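Local coordinates for protein putative transcriptional regulator (PDB 3K4H) that probably regulates transcription as a LacI-family protein whose periplasmic-binding-protein-like core holds an alpha-glucose disaccharide between its two lobes, at residues Ala19-Ala22 against Phe27-Glu30; Gly12-Ser17 against Asn59-Met64. All coordinates share one frame; numbering follows the deposited sequence.

Contact 1 of 2, residues Ala19-Ala22 against Phe27-Glu30; sequences ASKA and FFPE. With GLC (alpha-D-glucopyranose), chain C; GLC (alpha-D-glucopyranose), chain B.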
loop_
_atom_site.group_PDB
_atom_site.type_symbol
_atom_site.label_atom_id
_atom_site.label_comp_id
_atom_site.label_asym_id
_atom_site.label_seq_id
_atom_site.Cartn_x
_atom_site.Cartn_y
_atom_site.Cartn_z
ATOM N N ALA A 19 16.133 17.923 16.887
ATOM C CA ALA A 19 14.778 18.459 16.925
ATOM C C ALA A 19 14.717 19.863 16.307
ATOM O O ALA A 19 13.695 20.255 15.737
ATOM C CB ALA A 19 14.259 18.477 18.335
ATOM N N SER A 20 15.822 20.607 16.424
ATOM C CA SER A 20 15.966 21.928 15.804
ATOM C C SER A 20 15.939 21.879 14.261
ATOM O O SER A 20 15.229 22.665 13.643
ATOM C CB SER A 20 17.237 22.628 16.290
ATOM O OG SER A 20 17.308 22.648 17.709
ATOM N N LYS A 21 16.697 20.979 13.632
ATOM C CA LYS A 21 16.579 20.832 12.179
ATOM C C LYS A 21 15.149 20.374 11.827
ATOM O O LYS A 21 14.531 20.908 10.909
ATOM C CB LYS A 21 17.649 19.885 11.600
ATOM C CG LYS A 21 17.858 19.941 10.051
ATOM C CD LYS A 21 16.627 19.500 9.165
ATOM C CE LYS A 21 16.325 17.965 9.217
ATOM N NZ LYS A 21 15.032 17.531 8.561
ATOM N N ALA A 22 14.616 19.412 12.572
ATOM C CA ALA A 22 13.297 18.862 12.263
ATOM C C ALA A 22 12.176 19.906 12.239
ATOM O O ALA A 22 11.303 19.862 11.390
ATOM C CB ALA A 22 12.953 17.761 13.236
ATOM N N PHE A 27 6.841 19.407 7.959
ATOM C CA PHE A 27 6.339 18.048 8.135
ATOM C C PHE A 27 6.171 17.655 9.625
ATOM O O PHE A 27 5.151 17.024 10.023
ATOM C CB PHE A 27 7.204 17.007 7.432
ATOM C CG PHE A 27 6.712 15.600 7.626
ATOM C CD1 PHE A 27 5.757 15.060 6.777
ATOM C CD2 PHE A 27 7.162 14.831 8.688
ATOM C CE1 PHE A 27 5.257 13.763 6.974
ATOM C CE2 PHE A 27 6.658 13.530 8.896
ATOM C CZ PHE A 27 5.706 13.004 8.028
ATOM N N PHE A 28 7.161 18.009 10.437
ATOM C CA PHE A 28 7.228 17.510 11.799
ATOM C C PHE A 28 6.234 18.060 12.821
ATOM O O PHE A 28 5.624 17.264 13.543
ATOM C CB PHE A 28 8.660 17.470 12.286
ATOM C CG PHE A 28 9.501 16.561 11.465
ATOM C CD1 PHE A 28 10.317 17.065 10.447
ATOM C CD2 PHE A 28 9.419 15.176 11.633
ATOM C CE1 PHE A 28 11.073 16.196 9.637
ATOM C CE2 PHE A 28 10.177 14.306 10.844
ATOM C CZ PHE A 28 10.995 14.817 9.836
ATOM N N PRO A 29 6.029 19.394 12.878
ATOM C CA PRO A 29 5.021 19.859 13.845
ATOM C C PRO A 29 3.649 19.297 13.501
ATOM O O PRO A 29 2.818 19.109 14.400
ATOM C CB PRO A 29 5.032 21.370 13.665
ATOM C CG PRO A 29 6.421 21.646 13.182
ATOM C CD PRO A 29 6.785 20.515 12.287
ATOM N N GLU A 30 3.405 19.023 12.217
ATOM C CA GLU A 30 2.123 18.483 11.828
ATOM C C GLU A 30 2.000 16.998 12.216
ATOM O O GLU A 30 0.935 16.571 12.671
ATOM C CB GLU A 30 1.905 18.690 10.339
ATOM C CG GLU A 30 0.538 18.365 9.843
ATOM C CD GLU A 30 -0.526 19.326 10.341
ATOM O OE1 GLU A 30 -0.230 20.245 11.156
ATOM O OE2 GLU A 30 -1.681 19.144 9.906
HETATM C C1 GLC C . 10.020 15.439 4.801
HETATM C C2 GLC C . 10.455 14.717 6.065
HETATM C C3 GLC C . 10.360 13.222 5.859
HETATM C C4 GLC C . 8.899 12.935 5.564
HETATM C C5 GLC C . 8.540 13.551 4.210
HETATM C C6 GLC C . 7.040 13.359 3.917
HETATM O O1 GLC C . 11.053 15.358 3.853
HETATM O O2 GLC C . 11.789 15.054 6.359
HETATM O O3 GLC C . 10.840 12.547 7.004
HETATM O O4 GLC C . 8.628 11.551 5.538
HETATM O O5 GLC C . 8.838 14.935 4.194
HETATM O O6 GLC C . 6.762 13.289 2.536
HETATM C C1 GLC B . 7.800 11.009 6.560
HETATM C C2 GLC B . 8.548 9.820 7.126
HETATM C C3 GLC B . 8.723 8.831 5.986
HETATM C C4 GLC B . 7.354 8.416 5.414
HETATM C C5 GLC B . 6.541 9.634 5.042
HETATM C C6 GLC B . 5.152 9.191 4.652
HETATM O O2 GLC B . 9.805 10.257 7.590
HETATM O O3 GLC B . 9.520 7.777 6.475
HETATM O O4 GLC B . 7.482 7.771 4.187
HETATM O O5 GLC B . 6.522 10.587 6.099
HETATM O O6 GLC B . 5.057 9.395 3.268
#
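Ala-22, which ends the short helix 19-22, and Phe-28, in the first turn of helix 27-41, bring their CA atoms to 6.2 Å across the four-residue linker that joins the two helices. The methyl of Ala-22 lies over one face of the Phe-28 ring as a CH-pi contact, with CB 4.3 Å from the centroid and 26° off the ring normal. The carbonyl oxygen of Ala-22 lies beside CD1 of the same ring. The ring is put there by chi1 of -61°, which sets CG opposite the carbonyl carbon. Its other face is covered by the preceding residue: Phe-27 CD2 stands 3.7 Å above the plane, over the centre. Phe-27 in turn offers a face to the reducing-end glucose, whose C4 rides 3.8 Å above the middle of the ring, the aromatic platform common in sugar sites. Phe-28 CE1 approaches O2 of the same glucose at 3.5 Å. The bent Lys-21 chain brings NZ to 4.3 Å from Phe-28 CE1, obliquely to the ring. Asn-25 OD1 binds Phe-27 N at the start of helix 27-41, helix 247-264 packs against Phe-27 through Ile-247 and Leu-250, and Leu-76, following strand 72-75, touches Phe-28.

Contact 2 of 2, residues Gly12-Ser17 against Asn59-Met64; sequences GLVMPS and NGVVKM
The shortest polar bond runs within the helix, from Lys-63 N to Asn-59 O at 2.9 Å, and with the next one, Met-64 N to Gly-60 O, it shapes the turn that presents Val-61 and Met-64 to Gly-12 and Val-14. What crosses from helix to strand is wholly apolar. Val-14 and Val-61 meet at about a right angle through their CG2 methyls, in both residues the branch opposite the carbonyl carbon. The modelled 3.3 Å between Val-14 CG2 and Val-61 CG2 is short for two methyls and, at this resolution, says nothing about strain. One helical turn on, the selenomethionine Met-64 extends through CG and SE and then bends at chi3 (54°), turning its terminal methyl over the backbone of Gly-12, at a modelled separation too short to be reliable. Val-14 points at the helix, whereas Leu-13 faces the other way, onto Ile-32 and Ile-35 of helix 27-41, so two helices cover opposite faces of the sheet. Strand 10-14 is bonded on one flank to 72-75 and on the other to 45-48, and helix 54-66 passes over it in the crossover joining those two strands. Ile-84 and Leu-88 of helix 83-90 also pack against Val-61.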
loop_
_atom_site.group_PDB
_atom_site.type_symbol
_atom_site.label_atom_id
_atom_site.label_comp_id
_atom_site.label_asym_id
_atom_site.label_seq_id
_atom_site.Cartn_x
_atom_site.Cartn_y
_atom_site.Cartn_z
ATOM N N GLY A 12 7.684 7.956 23.068
ATOM C CA GLY A 12 8.886 8.593 22.619
ATOM C C GLY A 12 8.840 8.869 21.144
ATOM O O GLY A 12 8.296 8.086 20.350
ATOM N N LEU A 13 9.428 9.999 20.775
ATOM C CA LEU A 13 9.484 10.375 19.392
ATOM C C LEU A 13 10.930 10.440 19.006
ATOM O O LEU A 13 11.743 10.989 19.754
ATOM C CB LEU A 13 8.820 11.726 19.187
ATOM C CG LEU A 13 7.437 11.941 19.772
ATOM C CD1 LEU A 13 6.991 13.353 19.456
ATOM C CD2 LEU A 13 6.402 10.912 19.270
ATOM N N VAL A 14 11.257 9.879 17.850
ATOM C CA VAL A 14 12.608 9.955 17.354
ATOM C C VAL A 14 12.626 10.598 15.982
ATOM O O VAL A 14 11.925 10.171 15.058
ATOM C CB VAL A 14 13.292 8.579 17.337
ATOM C CG1 VAL A 14 14.708 8.686 16.837
ATOM C CG2 VAL A 14 13.290 7.980 18.715
HETATM N N MSE A 15 13.431 11.652 15.878
HETATM C CA MSE A 15 13.676 12.322 14.628
HETATM C C MSE A 15 14.828 11.729 13.800
HETATM O O MSE A 15 15.610 10.925 14.298
HETATM C CB MSE A 15 13.935 13.773 14.920
HETATM C CG MSE A 15 12.797 14.632 14.497
HETATM SE SE MSE A 15 11.570 15.228 15.907
HETATM C CE MSE A 15 9.975 14.687 14.939
ATOM N N PRO A 16 14.937 12.112 12.527
ATOM C CA PRO A 16 16.116 11.729 11.756
ATOM C C PRO A 16 17.332 12.566 12.110
ATOM O O PRO A 16 18.433 12.217 11.716
ATOM C CB PRO A 16 15.720 11.998 10.319
ATOM C CG PRO A 16 14.317 12.370 10.340
ATOM C CD PRO A 16 13.922 12.756 11.677
ATOM N N SER A 17 17.135 13.634 12.875
ATOM C CA SER A 17 18.204 14.558 13.241
ATOM C C SER A 17 17.708 15.550 14.309
ATOM O O SER A 17 16.571 15.441 14.790
ATOM C CB SER A 17 18.738 15.293 11.996
ATOM O OG SER A 17 19.879 16.067 12.314
ATOM N N ASN A 59 22.172 7.571 21.736
ATOM C CA ASN A 59 22.181 7.693 23.180
ATOM C C ASN A 59 20.798 8.112 23.686
ATOM O O ASN A 59 20.274 7.530 24.661
ATOM C CB ASN A 59 23.288 8.627 23.664
ATOM C CG ASN A 59 24.647 8.317 23.020
ATOM O OD1 ASN A 59 24.751 7.417 22.179
ATOM N ND2 ASN A 59 25.694 9.062 23.413
ATOM N N GLY A 60 20.183 9.065 22.989
ATOM C CA GLY A 60 18.884 9.535 23.382
ATOM C C GLY A 60 17.888 8.389 23.559
ATOM O O GLY A 60 17.213 8.291 24.605
ATOM N N VAL A 61 17.801 7.534 22.536
ATOM C CA VAL A 61 16.826 6.451 22.505
ATOM C C VAL A 61 17.160 5.405 23.555
ATOM O O VAL A 61 16.279 4.842 24.214
ATOM C CB VAL A 61 16.766 5.787 21.118
ATOM C CG1 VAL A 61 16.197 4.374 21.209
ATOM C CG2 VAL A 61 15.958 6.649 20.119
ATOM N N VAL A 62 18.451 5.161 23.707
ATOM C CA VAL A 62 18.960 4.201 24.671
ATOM C C VAL A 62 18.593 4.596 26.105
ATOM O O VAL A 62 18.144 3.761 26.868
ATOM C CB VAL A 62 20.482 3.995 24.435
ATOM C CG1 VAL A 62 21.172 3.474 25.638
ATOM C CG2 VAL A 62 20.678 3.044 23.267
ATOM N N LYS A 63 18.739 5.875 26.454
ATOM C CA LYS A 63 18.362 6.333 27.797
ATOM C C LYS A 63 16.842 6.213 28.005
ATOM O O LYS A 63 16.379 5.843 29.080
ATOM C CB LYS A 63 18.865 7.761 28.074
ATOM C CG LYS A 63 20.359 7.999 27.743
ATOM C CD LYS A 63 21.037 9.138 28.563
ATOM C CE LYS A 63 20.057 10.264 28.998
ATOM N NZ LYS A 63 20.482 10.932 30.296
HETATM N N MSE A 64 16.085 6.516 26.957
HETATM C CA MSE A 64 14.652 6.291 26.925
HETATM C C MSE A 64 14.294 4.882 27.357
HETATM O O MSE A 64 13.464 4.690 28.245
HETATM C CB MSE A 64 14.100 6.513 25.520
HETATM C CG MSE A 64 14.008 7.951 25.081
HETATM SE SE MSE A 64 13.057 8.149 23.382
HETATM C CE MSE A 64 11.454 7.209 23.853
#

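Overall arrangement
Contact 1 is nested in the chain loop that contact 2 closes, and their centres are 14 Å apart. The link is the tail of segment 12-17, which leaves the sheet and packs against Ala-22 and Phe-28: Met-15 CG comes within 3.4 Å of Ala-22 CB, and Pro-16 CD within 4.0 Å of Phe-28 CZ. The four touching residues of contact 2 are all buried in the core of the lobe, with the Val-14 side chain about 10 Å from a bound glucose, whereas contact 1 gives Phe-27 and Phe-28 to the pocket. Polar partners such as Asp-112, Asn-113, Arg-149, Asp-200 and Asn-228 complete the pocket, in the interlobe cleft expected of LacI-type effector-binding cores.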